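Local coordinates for protein transcriptional regulator (NtrC family) (Aquifex aeolicus, PDB 3DZD) that probably activates sigma-54-dependent transcription, coupling ATP hydrolysis by its AAA+ domain to control by a receiver domain, at residues D8-T13 with T29-R34; E23-D28 with L110-A115; L211-G216 with F251-G256. All blocks are in the same frame, centred on the assembly; numbering follows the deposited sequence.

Contact 1: D8-T13 with T29-R34; sequences DEESIT and TAKTLR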
ATOM      1  N   ASP A   8      23.332   5.349  31.872  1.00 77.17           N
ATOM      2  CA  ASP A   8      24.444   5.566  32.790  1.00 79.95           C
ATOM      3  C   ASP A   8      24.814   4.318  33.595  1.00 80.01           C
ATOM      4  O   ASP A   8      25.970   4.142  33.979  1.00 80.21           O
ATOM      5  CB  ASP A   8      24.097   6.708  33.750  1.00 81.64           C
ATOM      6  CG  ASP A   8      25.264   7.109  34.623  1.00 89.82           C
ATOM      7  OD1 ASP A   8      26.166   7.811  34.123  1.00 92.23           O
ATOM      8  OD2 ASP A   8      25.274   6.733  35.813  1.00 97.23           O
ATOM      9  N   GLU A   9      23.841   3.451  33.850  1.00 87.78           N
ATOM     10  CA  GLU A   9      24.060   2.334  34.764  1.00 83.05           C
ATOM     11  C   GLU A   9      24.188   0.971  34.084  1.00 80.29           C
ATOM     12  O   GLU A   9      23.380   0.613  33.228  1.00 80.05           O
ATOM     13  CB  GLU A   9      22.954   2.298  35.813  1.00 84.33           C
ATOM     14  CG  GLU A   9      22.963   3.505  36.730  1.00 90.25           C
ATOM     15  CD  GLU A   9      21.893   3.432  37.797  1.00100.61           C
ATOM     16  OE1 GLU A   9      21.075   2.483  37.762  1.00 91.00           O
ATOM     17  OE2 GLU A   9      21.869   4.326  38.671  1.00104.37           O
ATOM     18  N   GLU A  10      25.206   0.216  34.484  1.00 75.27           N
ATOM     19  CA  GLU A  10      25.439  -1.124  33.944  1.00 77.82           C
ATOM     20  C   GLU A  10      24.209  -2.015  34.088  1.00 72.24           C
ATOM     21  O   GLU A  10      23.910  -2.821  33.212  1.00 78.13           O
ATOM     22  CB  GLU A  10      26.638  -1.786  34.635  1.00 80.24           C
ATOM     23  CG  GLU A  10      27.985  -1.117  34.368  1.00 91.55           C
ATOM     24  CD  GLU A  10      28.489  -1.339  32.950  1.00105.82           C
ATOM     25  OE1 GLU A  10      28.043  -2.308  32.299  1.00 96.25           O
ATOM     26  OE2 GLU A  10      29.338  -0.545  32.489  1.00118.06           O
ATOM     27  N   SER A  11      23.503  -1.874  35.202  1.00 64.86           N
ATOM     28  CA  SER A  11      22.299  -2.658  35.441  1.00 59.78           C
ATOM     29  C   SER A  11      21.345  -2.541  34.258  1.00 56.36           C
ATOM     30  O   SER A  11      20.555  -3.445  33.976  1.00 59.61           O
ATOM     31  CB  SER A  11      21.606  -2.193  36.721  1.00 62.40           C
ATOM     32  OG  SER A  11      21.295  -0.815  36.652  1.00 64.87           O
ATOM     33  N   ILE A  12      21.413  -1.418  33.563  1.00 63.68           N
ATOM     34  CA  ILE A  12      20.586  -1.251  32.386  1.00 62.32           C
ATOM     35  C   ILE A  12      21.288  -1.796  31.154  1.00 57.62           C
ATOM     36  O   ILE A  12      20.791  -2.718  30.502  1.00 59.88           O
ATOM     37  CB  ILE A  12      20.191   0.214  32.165  1.00 64.64           C
ATOM     38  CG1 ILE A  12      19.252   0.673  33.276  1.00 64.93           C
ATOM     39  CG2 ILE A  12      19.503   0.373  30.814  1.00 56.95           C
ATOM     40  CD1 ILE A  12      17.943  -0.094  33.307  1.00 64.03           C
ATOM     41  N   THR A  13      22.451  -1.237  30.845  1.00 52.20           N
ATOM     42  CA  THR A  13      23.141  -1.576  29.609  1.00 52.05           C
ATOM     43  C   THR A  13      23.482  -3.058  29.502  1.00 51.95           C
ATOM     44  O   THR A  13      23.350  -3.649  28.435  1.00 51.19           O
ATOM     45  CB  THR A  13      24.411  -0.730  29.415  1.00 52.82           C
ATOM     46  OG1 THR A  13      25.055  -0.539  30.681  1.00 53.70           O
ATOM     47  CG2 THR A  13      24.056   0.629  28.824  1.00 52.40           C
ATOM     48  N   THR A  29      25.680  -0.443  23.067  1.00 50.57           N
ATOM     49  CA  THR A  29      25.426   0.417  24.217  1.00 51.01           C
ATOM     50  C   THR A  29      26.296   1.663  24.210  1.00 53.77           C
ATOM     51  O   THR A  29      27.455   1.617  23.810  1.00 57.43           O
ATOM     52  CB  THR A  29      25.646  -0.334  25.541  1.00 51.57           C
ATOM     53  OG1 THR A  29      27.015  -0.736  25.643  1.00 58.41           O
ATOM     54  CG2 THR A  29      24.768  -1.568  25.610  1.00 50.98           C
ATOM     55  N   ALA A  30      25.719   2.776  24.650  1.00 51.84           N
ATOM     56  CA  ALA A  30      26.458   4.017  24.847  1.00 58.85           C
ATOM     57  C   ALA A  30      26.256   4.485  26.281  1.00 61.12           C
ATOM     58  O   ALA A  30      25.131   4.516  26.778  1.00 59.69           O
ATOM     59  CB  ALA A  30      25.993   5.076  23.875  1.00 52.23           C
ATOM     60  N   LYS A  31      27.343   4.849  26.947  1.00 80.82           N
ATOM     61  CA  LYS A  31      27.285   5.174  28.366  1.00 81.24           C
ATOM     62  C   LYS A  31      27.218   6.680  28.618  1.00 89.17           C
ATOM     63  O   LYS A  31      27.036   7.121  29.752  1.00 89.56           O
ATOM     64  CB  LYS A  31      28.475   4.549  29.093  1.00 83.97           C
ATOM     65  CG  LYS A  31      28.549   3.036  28.936  1.00 89.36           C
ATOM     66  CD  LYS A  31      29.897   2.487  29.387  1.00 94.65           C
ATOM     67  CE  LYS A  31      30.012   0.985  29.132  1.00100.96           C
ATOM     68  NZ  LYS A  31      31.343   0.447  29.550  1.00 94.93           N
ATOM     69  N   THR A  32      27.359   7.461  27.553  1.00 58.38           N
ATOM     70  CA  THR A  32      27.263   8.910  27.643  1.00 57.79           C
ATOM     71  C   THR A  32      26.562   9.435  26.401  1.00 60.69           C
ATOM     72  O   THR A  32      26.505   8.749  25.379  1.00 58.24           O
ATOM     73  CB  THR A  32      28.651   9.558  27.726  1.00 70.69           C
ATOM     74  OG1 THR A  32      29.442   9.123  26.613  1.00 61.52           O
ATOM     75  CG2 THR A  32      29.354   9.166  29.017  1.00 78.92           C
ATOM     76  N   LEU A  33      26.024  10.646  26.483  1.00 74.10           N
ATOM     77  CA  LEU A  33      25.456  11.277  25.302  1.00 72.63           C
ATOM     78  C   LEU A  33      26.523  11.467  24.234  1.00 75.17           C
ATOM     79  O   LEU A  33      26.235  11.416  23.036  1.00 70.81           O
ATOM     80  CB  LEU A  33      24.800  12.611  25.656  1.00 77.37           C
ATOM     81  CG  LEU A  33      23.281  12.544  25.805  1.00 73.29           C
ATOM     82  CD1 LEU A  33      22.864  11.213  26.396  1.00 75.31           C
ATOM     83  CD2 LEU A  33      22.758  13.701  26.638  1.00 76.03           C
ATOM     84  N   ARG A  34      27.761  11.670  24.671  1.00 74.75           N
ATOM     85  CA  ARG A  34      28.873  11.832  23.746  1.00 71.08           C
ATOM     86  C   ARG A  34      29.079  10.563  22.932  1.00 68.32           C
ATOM     87  O   ARG A  34      29.055  10.595  21.705  1.00 69.52           O
ATOM     88  CB  ARG A  34      30.154  12.179  24.499  1.00 79.17           C
ATOM     89  CG  ARG A  34      31.351  12.418  23.601  1.00 84.97           C
ATOM     90  CD  ARG A  34      32.528  12.924  24.409  1.00104.34           C
ATOM     91  NE  ARG A  34      33.737  13.081  23.609  1.00102.38           N
ATOM     92  CZ  ARG A  34      34.153  14.235  23.097  1.00 97.85           C
ATOM     93  NH1 ARG A  34      33.451  15.343  23.294  1.00 94.68           N
ATOM     94  NH2 ARG A  34      35.273  14.280  22.386  1.00 93.96           N
TER
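E10 and K31 form the charged part of this contact and T13 and T29 the apolar part. The salt bridge is long: E10 OE2 stands 3.7 Å from K31 NZ, with K31 CE almost as near. The two chains reach it differently. K31 is straight beyond CG, whereas E10 bends about CB-CG (chi2 -72°), which turns its carboxylate toward the lysine although its CB does not point at the other segment; E10 OE1 also has a weak hydrogen bond to S14.

One turn further along the helix, the threonines meet through carbon. T13 CG2 lies 3.8 Å from T29 CB, and T29 CG2 sits 3.9 Å from T13 CB. T13 OG1, placed between its own backbone N and carbonyl carbon, turns to the helix start, donating to E9 O at 3.3 Å. It arrives 45° above that carbonyl plane, and the N-H groups of I12 and T13 use the same oxygen. Both threonines also pack on V5 of strand 2-6.

The backbones pass close only where D8 CA is 4.3 Å from K31 O. These elements belong to the beta-alpha-beta unit of strand 2-6, helix 10-22 and strand 26-30 in a CheY-like receiver domain, whose acidic loop after the first strand generally lines the phosphorylation pocket. With the ion pair long and largely exposed, the threonine methyls probably supply the firmer part of the join.

Contact 2: E23-D28 with L110-A115; sequences EGYHPD and LTIKHA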
ATOM      1  N   GLU A  23      17.257 -12.608  22.582  1.00 65.66           N
ATOM      2  CA  GLU A  23      16.013 -12.652  21.819  1.00 65.75           C
ATOM      3  C   GLU A  23      16.216 -12.459  20.326  1.00 69.34           C
ATOM      4  O   GLU A  23      15.253 -12.308  19.576  1.00 70.59           O
ATOM      5  CB  GLU A  23      15.022 -11.620  22.351  1.00 68.78           C
ATOM      6  CG  GLU A  23      14.430 -11.999  23.696  1.00 73.96           C
ATOM      7  CD  GLU A  23      13.489 -13.184  23.600  1.00 79.76           C
ATOM      8  OE1 GLU A  23      12.854 -13.346  22.534  1.00 84.64           O
ATOM      9  OE2 GLU A  23      13.374 -13.942  24.588  1.00 75.02           O
ATOM     10  N   GLY A  24      17.471 -12.461  19.894  1.00 69.04           N
ATOM     11  CA  GLY A  24      17.779 -12.360  18.481  1.00 58.09           C
ATOM     12  C   GLY A  24      18.179 -10.972  18.033  1.00 64.52           C
ATOM     13  O   GLY A  24      18.548 -10.784  16.877  1.00 63.97           O
ATOM     14  N   TYR A  25      18.108  -9.994  18.930  1.00 51.34           N
ATOM     15  CA  TYR A  25      18.516  -8.643  18.559  1.00 58.40           C
ATOM     16  C   TYR A  25      20.008  -8.480  18.761  1.00 58.38           C
ATOM     17  O   TYR A  25      20.603  -9.122  19.627  1.00 65.50           O
ATOM     18  CB  TYR A  25      17.766  -7.574  19.360  1.00 57.48           C
ATOM     19  CG  TYR A  25      16.266  -7.719  19.333  1.00 55.18           C
ATOM     20  CD1 TYR A  25      15.518  -7.215  18.277  1.00 51.94           C
ATOM     21  CD2 TYR A  25      15.597  -8.357  20.373  1.00 58.07           C
ATOM     22  CE1 TYR A  25      14.139  -7.351  18.253  1.00 47.79           C
ATOM     23  CE2 TYR A  25      14.226  -8.500  20.361  1.00 54.55           C
ATOM     24  CZ  TYR A  25      13.501  -7.997  19.302  1.00 48.11           C
ATOM     25  OH  TYR A  25      12.130  -8.138  19.304  1.00 53.82           O
ATOM     26  N   HIS A  26      20.611  -7.619  17.958  1.00 63.13           N
ATOM     27  CA  HIS A  26      22.028  -7.338  18.093  1.00 66.10           C
ATOM     28  C   HIS A  26      22.217  -5.959  18.746  1.00 60.57           C
ATOM     29  O   HIS A  26      22.190  -4.933  18.071  1.00 60.60           O
ATOM     30  CB  HIS A  26      22.727  -7.462  16.730  1.00 70.70           C
ATOM     31  CG  HIS A  26      22.757  -8.866  16.192  1.00 85.19           C
ATOM     32  ND1 HIS A  26      21.618  -9.547  15.813  1.00 91.23           N
ATOM     33  CD2 HIS A  26      23.788  -9.717  15.972  1.00 87.25           C
ATOM     34  CE1 HIS A  26      21.944 -10.754  15.388  1.00 93.07           C
ATOM     35  NE2 HIS A  26      23.255 -10.884  15.474  1.00 92.15           N
ATOM     36  N   PRO A  27      22.390  -5.946  20.080  1.00 50.89           N
ATOM     37  CA  PRO A  27      22.475  -4.728  20.893  1.00 47.43           C
ATOM     38  C   PRO A  27      23.828  -4.040  20.802  1.00 53.31           C
ATOM     39  O   PRO A  27      24.849  -4.693  20.560  1.00 57.04           O
ATOM     40  CB  PRO A  27      22.312  -5.242  22.331  1.00 47.91           C
ATOM     41  CG  PRO A  27      22.182  -6.730  22.243  1.00 47.60           C
ATOM     42  CD  PRO A  27      22.621  -7.153  20.886  1.00 47.37           C
ATOM     43  N   ASP A  28      23.818  -2.727  21.014  1.00 48.34           N
ATOM     44  CA  ASP A  28      25.022  -1.948  21.262  1.00 52.70           C
ATOM     45  C   ASP A  28      24.676  -1.000  22.400  1.00 49.63           C
ATOM     46  O   ASP A  28      23.503  -0.783  22.677  1.00 49.15           O
ATOM     47  CB  ASP A  28      25.426  -1.163  20.019  1.00 49.05           C
ATOM     48  CG  ASP A  28      26.889  -0.749  20.035  1.00 64.95           C
ATOM     49  OD1 ASP A  28      27.555  -0.897  21.088  1.00 69.25           O
ATOM     50  OD2 ASP A  28      27.372  -0.272  18.984  1.00 70.68           O
ATOM     51  N   LEU A 110       8.272  -6.790  25.116  1.00 45.25           N
ATOM     52  CA  LEU A 110       7.032  -6.442  24.432  1.00 43.16           C
ATOM     53  C   LEU A 110       7.112  -5.045  23.823  1.00 46.27           C
ATOM     54  O   LEU A 110       6.664  -4.814  22.690  1.00 43.64           O
ATOM     55  CB  LEU A 110       5.832  -6.542  25.374  1.00 43.25           C
ATOM     56  CG  LEU A 110       4.520  -6.129  24.697  1.00 52.00           C
ATOM     57  CD1 LEU A 110       4.254  -7.007  23.478  1.00 47.31           C
ATOM     58  CD2 LEU A 110       3.343  -6.157  25.665  1.00 44.72           C
ATOM     59  N   THR A 111       7.679  -4.109  24.577  1.00 43.52           N
ATOM     60  CA  THR A 111       7.854  -2.746  24.083  1.00 43.58           C
ATOM     61  C   THR A 111       8.818  -2.685  22.891  1.00 43.46           C
ATOM     62  O   THR A 111       8.583  -1.952  21.939  1.00 43.06           O
ATOM     63  CB  THR A 111       8.347  -1.810  25.195  1.00 44.16           C
ATOM     64  OG1 THR A 111       7.403  -1.828  26.266  1.00 44.30           O
ATOM     65  CG2 THR A 111       8.488  -0.397  24.692  1.00 43.96           C
ATOM     66  N   ILE A 112       9.904  -3.452  22.961  1.00 43.45           N
ATOM     67  CA  ILE A 112      10.847  -3.549  21.858  1.00 43.49           C
ATOM     68  C   ILE A 112      10.154  -4.064  20.602  1.00 42.83           C
ATOM     69  O   ILE A 112      10.312  -3.512  19.515  1.00 42.31           O
ATOM     70  CB  ILE A 112      12.015  -4.492  22.199  1.00 43.99           C
ATOM     71  CG1 ILE A 112      12.868  -3.894  23.313  1.00 44.41           C
ATOM     72  CG2 ILE A 112      12.863  -4.767  20.947  1.00 43.50           C
ATOM     73  CD1 ILE A 112      13.765  -2.765  22.854  1.00 44.75           C
ATOM     74  N   LYS A 113       9.384  -5.128  20.764  1.00 47.26           N
ATOM     75  CA  LYS A 113       8.663  -5.713  19.649  1.00 45.88           C
ATOM     76  C   LYS A 113       7.832  -4.664  18.940  1.00 45.36           C
ATOM     77  O   LYS A 113       7.877  -4.550  17.708  1.00 46.20           O
ATOM     78  CB  LYS A 113       7.758  -6.839  20.132  1.00 49.40           C
ATOM     79  CG  LYS A 113       7.093  -7.584  18.999  1.00 46.23           C
ATOM     80  CD  LYS A 113       5.943  -8.441  19.488  1.00 52.09           C
ATOM     81  CE  LYS A 113       5.143  -8.972  18.309  1.00 65.98           C
ATOM     82  NZ  LYS A 113       3.687  -9.103  18.593  1.00 66.97           N
ATOM     83  N   HIS A 114       7.073  -3.891  19.718  1.00 41.66           N
ATOM     84  CA  HIS A 114       6.242  -2.830  19.145  1.00 41.33           C
ATOM     85  C   HIS A 114       7.072  -1.700  18.548  1.00 41.24           C
ATOM     86  O   HIS A 114       6.685  -1.119  17.539  1.00 40.86           O
ATOM     87  CB  HIS A 114       5.231  -2.291  20.161  1.00 41.42           C
ATOM     88  CG  HIS A 114       4.261  -3.317  20.644  1.00 42.60           C
ATOM     89  ND1 HIS A 114       3.716  -3.291  21.907  1.00 48.43           N
ATOM     90  CD2 HIS A 114       3.766  -4.426  20.041  1.00 40.99           C
ATOM     91  CE1 HIS A 114       2.910  -4.328  22.059  1.00 46.95           C
ATOM     92  NE2 HIS A 114       2.923  -5.032  20.939  1.00 47.59           N
ATOM     93  N   ALA A 115       8.210  -1.386  19.162  1.00 41.96           N
ATOM     94  CA  ALA A 115       9.116  -0.403  18.567  1.00 41.90           C
ATOM     95  C   ALA A 115       9.542  -0.818  17.152  1.00 41.47           C
ATOM     96  O   ALA A 115       9.576   0.003  16.244  1.00 41.31           O
ATOM     97  CB  ALA A 115      10.335  -0.174  19.447  1.00 42.51           C
TER
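The methyl CG2 of I112 sits over one face of the Y25 ring, and nearly all the close packing is there. CG2 is 3.7 Å from Y25 CZ and 4.0 Å from the ring centroid, 25° off the normal: a CH-pi contact displaced toward the hydroxyl end. I112 presents this branch because CG2 is anti to its backbone N, while CG1 lies beside that N, anti to the carbonyl carbon (chi1 -67°). The two side chains run past each other in opposite directions, and L20 of helix 10-22 packs against both. F116, one turn on from I112, meets the same tyrosine with its ring nearly parallel.

Y25 comes just after the Schellman motif that ends helix 10-22, with G24, at positive phi, as its C-prime residue; the chain then enters strand 26-30 of the receiver domain's parallel sheet. Here the first and last helices of the alpha/beta fold lie together, with I112 also reaching I76 and V49 on the sheet.

Toward solvent the fit slackens. Y25 OH comes only to 4.2 Å from K113 CA, and the lysine chain, extended, carries its amine away. Elsewhere on helix 105-119, L110 and H114 turn instead to the second subunit: L110 packs on its F98, and the H114 ring meets that of its Y96.

Contact 3: L211-G216 with F251-G256; sequences LTRKKG and FTRLGG
R213 and R253 lie flat on one another, their guanidinium planes 23° apart and their centres separated by 4.6 Å. The stack is offset: what sits over the middle of the R253 group is R213 CD, 3.9 Å from R253 CZ, while R213 NH1 comes to 3.9 Å from R253 NH2. Each arginine gets there by its own route. R253 is drawn out straight from CG to NE; R213 bends at chi2 and again about CG-CD (chi3 63°), bringing its plane over the partner.

K215 approaches the R253 group near its plane, at an edge, with K215 CA 4.3 Å from R253 NE. K214 O comes in obliquely, 3.9 Å from the same NE.

Nearby carboxylates probably offset the like charges. R253 NH2 makes a salt bridge with E219, and R213 NH1 one with D72 of the second subunit, to which R253 and K215 have longer, weak ion pairs.

Segment 211-216 directly follows the GAFTGA sequence that marks sigma-54 activators, and 251-256 lies in the loop between strands 250-251 and 260-261. The stack thus probably ties the base of the GAFTGA loop (L1), which in this family contacts sigma-54, to the neighbouring loop usually called L2.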
ATOM      1  N   LEU A 211     -17.698 -19.521   4.761  1.00161.45           N
ATOM      2  CA  LEU A 211     -17.342 -19.491   6.180  1.00161.56           C
ATOM      3  C   LEU A 211     -16.051 -18.721   6.458  1.00157.53           C
ATOM      4  O   LEU A 211     -15.534 -18.739   7.575  1.00160.08           O
ATOM      5  CB  LEU A 211     -17.269 -20.911   6.760  1.00166.04           C
ATOM      6  CG  LEU A 211     -18.472 -21.410   7.573  1.00160.82           C
ATOM      7  CD1 LEU A 211     -19.795 -21.062   6.903  1.00163.18           C
ATOM      8  CD2 LEU A 211     -18.379 -22.908   7.842  1.00154.75           C
ATOM      9  N   THR A 212     -15.540 -18.042   5.439  1.00194.67           N
ATOM     10  CA  THR A 212     -14.338 -17.233   5.583  1.00197.08           C
ATOM     11  C   THR A 212     -14.681 -15.756   5.421  1.00186.66           C
ATOM     12  O   THR A 212     -15.200 -15.341   4.386  1.00180.70           O
ATOM     13  CB  THR A 212     -13.262 -17.637   4.561  1.00199.16           C
ATOM     14  OG1 THR A 212     -13.865 -17.797   3.271  1.00193.99           O
ATOM     15  CG2 THR A 212     -12.615 -18.950   4.970  1.00199.59           C
ATOM     16  N   ARG A 213     -14.390 -14.969   6.452  1.00126.78           N
ATOM     17  CA  ARG A 213     -14.796 -13.568   6.486  1.00115.14           C
ATOM     18  C   ARG A 213     -13.965 -12.682   5.562  1.00112.00           C
ATOM     19  O   ARG A 213     -12.749 -12.847   5.451  1.00108.20           O
ATOM     20  CB  ARG A 213     -14.727 -13.029   7.914  1.00105.98           C
ATOM     21  CG  ARG A 213     -15.445 -11.707   8.097  1.00106.62           C
ATOM     22  CD  ARG A 213     -14.794 -10.870   9.173  1.00107.60           C
ATOM     23  NE  ARG A 213     -13.426 -10.523   8.807  1.00106.05           N
ATOM     24  CZ  ARG A 213     -12.605  -9.819   9.577  1.00107.04           C
ATOM     25  NH1 ARG A 213     -13.016  -9.388  10.760  1.00105.95           N
ATOM     26  NH2 ARG A 213     -11.374  -9.553   9.166  1.00100.50           N
ATOM     27  N   LYS A 214     -14.636 -11.738   4.905  1.00 85.32           N
ATOM     28  CA  LYS A 214     -13.977 -10.772   4.030  1.00 84.66           C
ATOM     29  C   LYS A 214     -14.540  -9.371   4.265  1.00 74.83           C
ATOM     30  O   LYS A 214     -15.753  -9.182   4.332  1.00 74.82           O
ATOM     31  CB  LYS A 214     -14.144 -11.163   2.559  1.00 82.14           C
ATOM     32  CG  LYS A 214     -13.346 -10.291   1.589  1.00 79.77           C
ATOM     33  CD  LYS A 214     -13.938 -10.306   0.175  1.00 86.46           C
ATOM     34  CE  LYS A 214     -15.313  -9.631   0.120  1.00 81.52           C
ATOM     35  NZ  LYS A 214     -15.910  -9.666  -1.249  1.00 72.97           N
ATOM     36  N   LYS A 215     -13.650  -8.392   4.385  1.00 67.09           N
ATOM     37  CA  LYS A 215     -14.054  -7.010   4.641  1.00 68.93           C
ATOM     38  C   LYS A 215     -14.583  -6.339   3.373  1.00 65.75           C
ATOM     39  O   LYS A 215     -14.009  -6.484   2.290  1.00 56.78           O
ATOM     40  CB  LYS A 215     -12.874  -6.201   5.188  1.00 60.83           C
ATOM     41  CG  LYS A 215     -11.966  -6.971   6.122  1.00 68.22           C
ATOM     42  CD  LYS A 215     -10.793  -6.123   6.597  1.00 71.68           C
ATOM     43  CE  LYS A 215     -11.157  -5.289   7.819  1.00 72.47           C
ATOM     44  NZ  LYS A 215      -9.961  -4.945   8.648  1.00 75.81           N
ATOM     45  N   GLY A 216     -15.673  -5.594   3.510  1.00 67.00           N
ATOM     46  CA  GLY A 216     -16.210  -4.845   2.390  1.00 61.53           C
ATOM     47  C   GLY A 216     -15.425  -3.573   2.136  1.00 58.02           C
ATOM     48  O   GLY A 216     -14.676  -3.113   3.002  1.00 53.12           O
ATOM     49  N   PHE A 251     -23.290   0.089   9.063  1.00 50.63           N
ATOM     50  CA  PHE A 251     -23.832  -0.989   8.247  1.00 52.56           C
ATOM     51  C   PHE A 251     -23.496  -2.344   8.863  1.00 52.68           C
ATOM     52  O   PHE A 251     -22.864  -2.425   9.915  1.00 52.65           O
ATOM     53  CB  PHE A 251     -23.281  -0.924   6.821  1.00 46.17           C
ATOM     54  CG  PHE A 251     -21.871  -1.407   6.701  1.00 43.60           C
ATOM     55  CD1 PHE A 251     -21.603  -2.735   6.414  1.00 40.93           C
ATOM     56  CD2 PHE A 251     -20.812  -0.537   6.882  1.00 47.18           C
ATOM     57  CE1 PHE A 251     -20.307  -3.188   6.313  1.00 39.50           C
ATOM     58  CE2 PHE A 251     -19.505  -0.982   6.781  1.00 45.01           C
ATOM     59  CZ  PHE A 251     -19.250  -2.306   6.493  1.00 42.80           C
ATOM     60  N   THR A 252     -23.914  -3.410   8.195  1.00 67.82           N
ATOM     61  CA  THR A 252     -23.587  -4.755   8.636  1.00 62.78           C
ATOM     62  C   THR A 252     -23.118  -5.554   7.433  1.00 62.41           C
ATOM     63  O   THR A 252     -23.448  -5.219   6.297  1.00 60.65           O
ATOM     64  CB  THR A 252     -24.802  -5.432   9.277  1.00 68.03           C
ATOM     65  OG1 THR A 252     -25.900  -5.411   8.355  1.00 74.43           O
ATOM     66  CG2 THR A 252     -25.208  -4.690  10.541  1.00 66.08           C
ATOM     67  N   ARG A 253     -22.333  -6.596   7.672  1.00 58.39           N
ATOM     68  CA  ARG A 253     -21.877  -7.437   6.576  1.00 56.67           C
ATOM     69  C   ARG A 253     -23.013  -8.310   6.053  1.00 63.44           C
ATOM     70  O   ARG A 253     -24.102  -8.357   6.637  1.00 58.43           O
ATOM     71  CB  ARG A 253     -20.710  -8.309   7.020  1.00 59.78           C
ATOM     72  CG  ARG A 253     -19.454  -7.521   7.365  1.00 65.30           C
ATOM     73  CD  ARG A 253     -18.272  -8.452   7.522  1.00 63.39           C
ATOM     74  NE  ARG A 253     -17.008  -7.747   7.707  1.00 60.15           N
ATOM     75  CZ  ARG A 253     -16.505  -7.416   8.892  1.00 69.95           C
ATOM     76  NH1 ARG A 253     -17.169  -7.710  10.004  1.00 72.34           N
ATOM     77  NH2 ARG A 253     -15.339  -6.787   8.964  1.00 67.06           N
ATOM     78  N   LEU A 254     -22.762  -8.981   4.935  1.00 67.31           N
ATOM     79  CA  LEU A 254     -23.688  -9.992   4.447  1.00 70.31           C
ATOM     80  C   LEU A 254     -23.553 -11.219   5.336  1.00 70.39           C
ATOM     81  O   LEU A 254     -22.503 -11.865   5.366  1.00 70.46           O
ATOM     82  CB  LEU A 254     -23.389 -10.365   2.991  1.00 71.51           C
ATOM     83  CG  LEU A 254     -23.524  -9.275   1.923  1.00 72.49           C
ATOM     84  CD1 LEU A 254     -23.386  -9.882   0.529  1.00 60.30           C
ATOM     85  CD2 LEU A 254     -24.845  -8.504   2.062  1.00 71.29           C
ATOM     86  N   GLY A 255     -24.613 -11.526   6.073  1.00 85.89           N
ATOM     87  CA  GLY A 255     -24.629 -12.706   6.916  1.00 86.82           C
ATOM     88  C   GLY A 255     -24.393 -12.401   8.378  1.00 87.50           C
ATOM     89  O   GLY A 255     -24.666 -13.233   9.241  1.00 95.84           O
ATOM     90  N   GLY A 256     -23.889 -11.204   8.660  1.00 66.68           N
ATOM     91  CA  GLY A 256     -23.593 -10.804  10.024  1.00 59.27           C
ATOM     92  C   GLY A 256     -24.576  -9.798  10.587  1.00 59.50           C
ATOM     93  O   GLY A 256     -25.351  -9.191   9.847  1.00 59.39           O
TER

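How the contacts relate
Contacts 1 and 2 belong to the receiver domain, their centres about 17 Å apart. Both use strand 26-30, an outermost strand of the five-stranded parallel sheet, and their segments alternate along the chain, so that the start of helix 10-22 is joined to the end of strand 26-30, and the loop after that helix to helix 105-119. Contact 3 follows in series, in the sigma-54 interaction domain, with its centre about 52 Å from that of contact 1 and 37 Å from that of contact 2. Contacts 2 and 3 do not touch, their nearest atoms being about 17 Å apart, yet both reach the second subunit, consistent with a dimer that associates receiver and ATPase domains in the inactive state.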